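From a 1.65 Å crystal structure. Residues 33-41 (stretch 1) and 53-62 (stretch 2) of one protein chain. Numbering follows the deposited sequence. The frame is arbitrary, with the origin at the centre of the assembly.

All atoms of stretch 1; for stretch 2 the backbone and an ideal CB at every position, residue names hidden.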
# COMPACT_ATOMS: atom_id res chain seq x y z
N GLU A 33 2.44 -0.18 14.00
CA GLU A 33 1.30 0.57 14.53
C GLU A 33 0.03 -0.04 13.97
O GLU A 33 -0.17 -0.09 12.75
CB GLU A 33 1.40 2.06 14.18
CG GLU A 33 2.67 2.69 14.77
CD GLU A 33 2.73 4.20 14.66
OE1 GLU A 33 1.79 4.80 14.10
OE2 GLU A 33 3.73 4.78 15.13
N LEU A 34 -0.83 -0.53 14.87
CA LEU A 34 -2.02 -1.26 14.46
C LEU A 34 -3.07 -0.33 13.87
O LEU A 34 -3.18 0.84 14.26
CB LEU A 34 -2.61 -2.00 15.65
CG LEU A 34 -1.81 -3.15 16.25
CD1 LEU A 34 -2.52 -3.70 17.46
CD2 LEU A 34 -1.63 -4.24 15.20
N THR A 35 -3.86 -0.86 12.94
CA THR A 35 -5.04 -0.18 12.41
C THR A 35 -6.28 -0.93 12.87
O THR A 35 -6.22 -2.12 13.21
CB THR A 35 -5.03 -0.12 10.88
OG1 THR A 35 -5.07 -1.46 10.37
CG2 THR A 35 -3.77 0.62 10.37
N LEU A 36 -7.40 -0.23 12.89
CA LEU A 36 -8.66 -0.88 13.24
C LEU A 36 -8.92 -2.02 12.27
O LEU A 36 -8.78 -1.84 11.06
CB LEU A 36 -9.80 0.14 13.18
CG LEU A 36 -11.05 -0.20 14.00
CD1 LEU A 36 -10.74 -0.19 15.50
CD2 LEU A 36 -12.14 0.80 13.67
N PRO A 37 -9.30 -3.22 12.76
CA PRO A 37 -9.52 -4.36 11.84
C PRO A 37 -10.89 -4.32 11.18
O PRO A 37 -11.77 -5.17 11.42
CB PRO A 37 -9.34 -5.56 12.77
CG PRO A 37 -9.82 -5.08 14.10
CD PRO A 37 -9.36 -3.63 14.17
N ASP A 38 -11.11 -3.32 10.35
CA ASP A 38 -12.27 -3.28 9.48
C ASP A 38 -11.80 -3.25 8.03
O ASP A 38 -10.60 -3.37 7.74
CB ASP A 38 -13.21 -2.12 9.86
CG ASP A 38 -12.67 -0.72 9.53
OD1 ASP A 38 -11.60 -0.60 8.89
OD2 ASP A 38 -13.33 0.27 9.92
N GLY A 39 -12.74 -3.11 7.11
CA GLY A 39 -12.38 -3.14 5.71
C GLY A 39 -11.66 -1.91 5.21
O GLY A 39 -11.29 -1.87 4.03
N ASN A 40 -11.45 -0.91 6.05
CA ASN A 40 -10.75 0.31 5.66
C ASN A 40 -9.29 0.29 6.07
O ASN A 40 -8.62 1.32 5.96
CB ASN A 40 -11.46 1.53 6.26
CG ASN A 40 -12.83 1.74 5.66
OD1 ASN A 40 -12.96 1.87 4.45
ND2 ASN A 40 -13.86 1.75 6.50
N CYS A 41 -8.78 -0.86 6.52
CA CYS A 41 -7.46 -0.90 7.15
C CYS A 41 -6.34 -0.39 6.23
O CYS A 41 -5.39 0.24 6.72
CB CYS A 41 -7.16 -2.33 7.61
SG CYS A 41 -7.27 -3.56 6.30
N UNK A 53 -2.41 9.70 12.47
CA UNK A 53 -3.62 9.12 13.04
C UNK A 53 -4.32 8.35 11.94
O UNK A 53 -4.31 8.77 10.78
CB UNK A 53 -4.54 10.19 13.64
N UNK A 54 -4.94 7.23 12.31
CA UNK A 54 -5.73 6.49 11.33
C UNK A 54 -7.08 7.14 11.04
O UNK A 54 -7.79 6.69 10.13
CB UNK A 54 -5.95 5.06 11.82
N UNK A 55 -7.43 8.20 11.79
CA UNK A 55 -8.75 8.81 11.70
C UNK A 55 -9.00 9.51 10.36
O UNK A 55 -10.16 9.83 10.06
CB UNK A 55 -8.93 9.81 12.84
N UNK A 56 -7.96 9.75 9.57
CA UNK A 56 -8.16 10.41 8.29
C UNK A 56 -8.28 9.47 7.11
O UNK A 56 -8.01 9.88 5.98
CB UNK A 56 -7.01 11.38 8.03
N UNK A 57 -8.72 8.22 7.32
CA UNK A 57 -8.76 7.27 6.21
C UNK A 57 -9.68 7.72 5.08
O UNK A 57 -9.42 7.40 3.92
CB UNK A 57 -9.21 5.90 6.72
N UNK A 58 -10.77 8.46 5.38
CA UNK A 58 -11.66 8.93 4.31
C UNK A 58 -10.93 9.90 3.39
O UNK A 58 -11.13 9.88 2.17
CB UNK A 58 -12.90 9.60 4.90
N UNK A 59 -10.09 10.76 3.95
CA UNK A 59 -9.33 11.68 3.10
C UNK A 59 -8.40 10.93 2.16
O UNK A 59 -8.14 11.39 1.05
CB UNK A 59 -8.52 12.66 3.96
N UNK A 60 -7.87 9.78 2.60
CA UNK A 60 -7.04 8.98 1.70
C UNK A 60 -7.90 8.41 0.57
O UNK A 60 -7.49 8.43 -0.60
CB UNK A 60 -6.34 7.85 2.46
N UNK A 61 -9.09 7.90 0.90
CA UNK A 61 -9.99 7.42 -0.15
C UNK A 61 -10.31 8.55 -1.12
O UNK A 61 -10.30 8.35 -2.35
CB UNK A 61 -11.28 6.86 0.45
N UNK A 62 -10.57 9.75 -0.59
CA UNK A 62 -10.88 10.91 -1.42
C UNK A 62 -9.73 11.24 -2.37
O UNK A 62 -9.95 11.53 -3.55
CB UNK A 62 -11.20 12.12 -0.54

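Position 53 turns its CA-to-CB bond away from stretch 1, and its ideal CB finds nothing of that stretch within 5.5 Å. Its extended backbone suits a beta-branched residue, though many others would do. It is Thr-53; Thr-53 OG1 accepts a hydrogen bond from the backbone N of 55 (3.1 Å).

Position 54 points toward stretch 1, with its ideal CB 5.2 Å from Thr-35 CG2. Beyond that methyl lies the extended segment from Leu-34 to Leu-36, where the backbone N of Leu-36 offers a donor. A small side chain would stop short of it; a longer one carrying an acceptor, such as glutamine or glutamate, could reach. The residue is Gln-54. With chi1 at p and chi2 at t, the chain extends until OE1 accepts a nearly straight hydrogen bond from Leu-36 N (2.9 Å, 168°). The same oxygen approaches Thr-35 CA at 3.7 Å and Leu-36 CB at 3.5 Å, so the amide end packs against Thr-35 and Leu-36 as well as bonding to the backbone N of Leu-36.

Positions 55 and 56 lie out of reach of stretch 1, which therefore sets no demand on either; polar or small residues would suit the turn that leads into the helix. They are Asn-55, whose side chain makes no contact with stretch 1, and Gly-56, at the N-cap position, whose O accepts a weak hydrogen bond from the backbone N of 59.

Position 57 opens the helix and points toward stretch 1, its ideal CB 4.7 Å from Asn-40 O. The CB of Asn-40 and its side-chain amide lie ahead, offering a CH surface beside polar atoms. A broad, flat side chain would suit, whether histidine, tyrosine or tryptophan, and a long aliphatic one could also pack there. Trp-57 is found, with chi1 at 86° (p). Asn-40 CB sits over one face of the indole, 4.0 Å from the centroid of the five-membered ring and 27° off its normal, a CH-pi contact. Trp-57 NE1 comes within 3.4 Å of Asn-40 CG and donates to water 2 at 3.0 Å; that water in turn donates a weak hydrogen bond to Asn-40 OD1 (3.4 Å).

Positions 58, 59 and 60 follow along the helix, and none has an ideal CB within 5.5 Å of stretch 1, so any good helix former would serve. Ile-58 sets out sideways, though its end comes nearer; Glu-59 and Val-60 remain out of reach.

At 61, one helical turn after Trp-57, CB again points toward stretch 1 but is too far off for a short residue to make contact. Asn-40 OD1 is an acceptor, favouring a long donor such as lysine or arginine. Lys-61 brings NZ to 3.8 Å from Asn-40 OD1. Water 1 links the two, donating to Asn-40 OD1 (2.8 Å) and accepting a weak hydrogen bond from Lys-61 NZ (3.3 Å).

Position 62 is out of reach. Asn-62 uses ND2 for a weak hydrogen bond to Glu-59 OE2 (3.4 Å).

Stretch 2 (53-62) TQNGWIEVKN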
# COMPACT_ATOMS: atom_id res chain seq x y z
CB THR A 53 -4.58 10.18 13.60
OG1 THR A 53 -5.78 9.52 14.04
CG2 THR A 53 -4.96 11.19 12.54
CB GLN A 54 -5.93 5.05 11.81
CG GLN A 54 -6.78 4.91 13.06
CD GLN A 54 -6.98 3.45 13.43
OE1 GLN A 54 -7.43 2.65 12.62
NE2 GLN A 54 -6.66 3.10 14.67
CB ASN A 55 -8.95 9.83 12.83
CG ASN A 55 -8.92 9.19 14.21
OD1 ASN A 55 -8.67 7.99 14.36
ND2 ASN A 55 -9.14 10.00 15.25
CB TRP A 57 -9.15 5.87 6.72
CG TRP A 57 -10.63 5.66 6.79
CD1 TRP A 57 -11.45 5.18 5.80
CD2 TRP A 57 -11.47 5.91 7.91
NE1 TRP A 57 -12.74 5.14 6.23
CE2 TRP A 57 -12.78 5.57 7.54
CE3 TRP A 57 -11.24 6.38 9.21
CZ2 TRP A 57 -13.87 5.70 8.40
CZ3 TRP A 57 -12.32 6.51 10.07
CH2 TRP A 57 -13.61 6.17 9.66
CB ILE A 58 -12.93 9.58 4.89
CG1 ILE A 58 -13.76 8.52 5.61
CG2 ILE A 58 -13.75 10.23 3.77
CD1 ILE A 58 -14.43 7.55 4.67
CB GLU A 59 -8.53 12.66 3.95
CG GLU A 59 -9.39 13.67 4.70
CD GLU A 59 -10.47 14.31 3.84
OE1 GLU A 59 -11.59 14.51 4.35
OE2 GLU A 59 -10.21 14.60 2.64
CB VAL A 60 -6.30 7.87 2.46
CG1 VAL A 60 -5.38 7.10 1.51
CG2 VAL A 60 -5.49 8.45 3.61
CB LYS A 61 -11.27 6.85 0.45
CG LYS A 61 -11.02 5.68 1.39
CD LYS A 61 -12.31 4.96 1.80
CE LYS A 61 -12.86 4.13 0.65
NZ LYS A 61 -14.04 3.33 1.06
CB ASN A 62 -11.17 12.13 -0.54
CG ASN A 62 -12.54 12.10 0.09
OD1 ASN A 62 -13.44 11.39 -0.36
ND2 ASN A 62 -12.71 12.89 1.16
O HOH W 1 -12.15 0.82 1.99
O HOH W 2 -15.22 4.38 4.69
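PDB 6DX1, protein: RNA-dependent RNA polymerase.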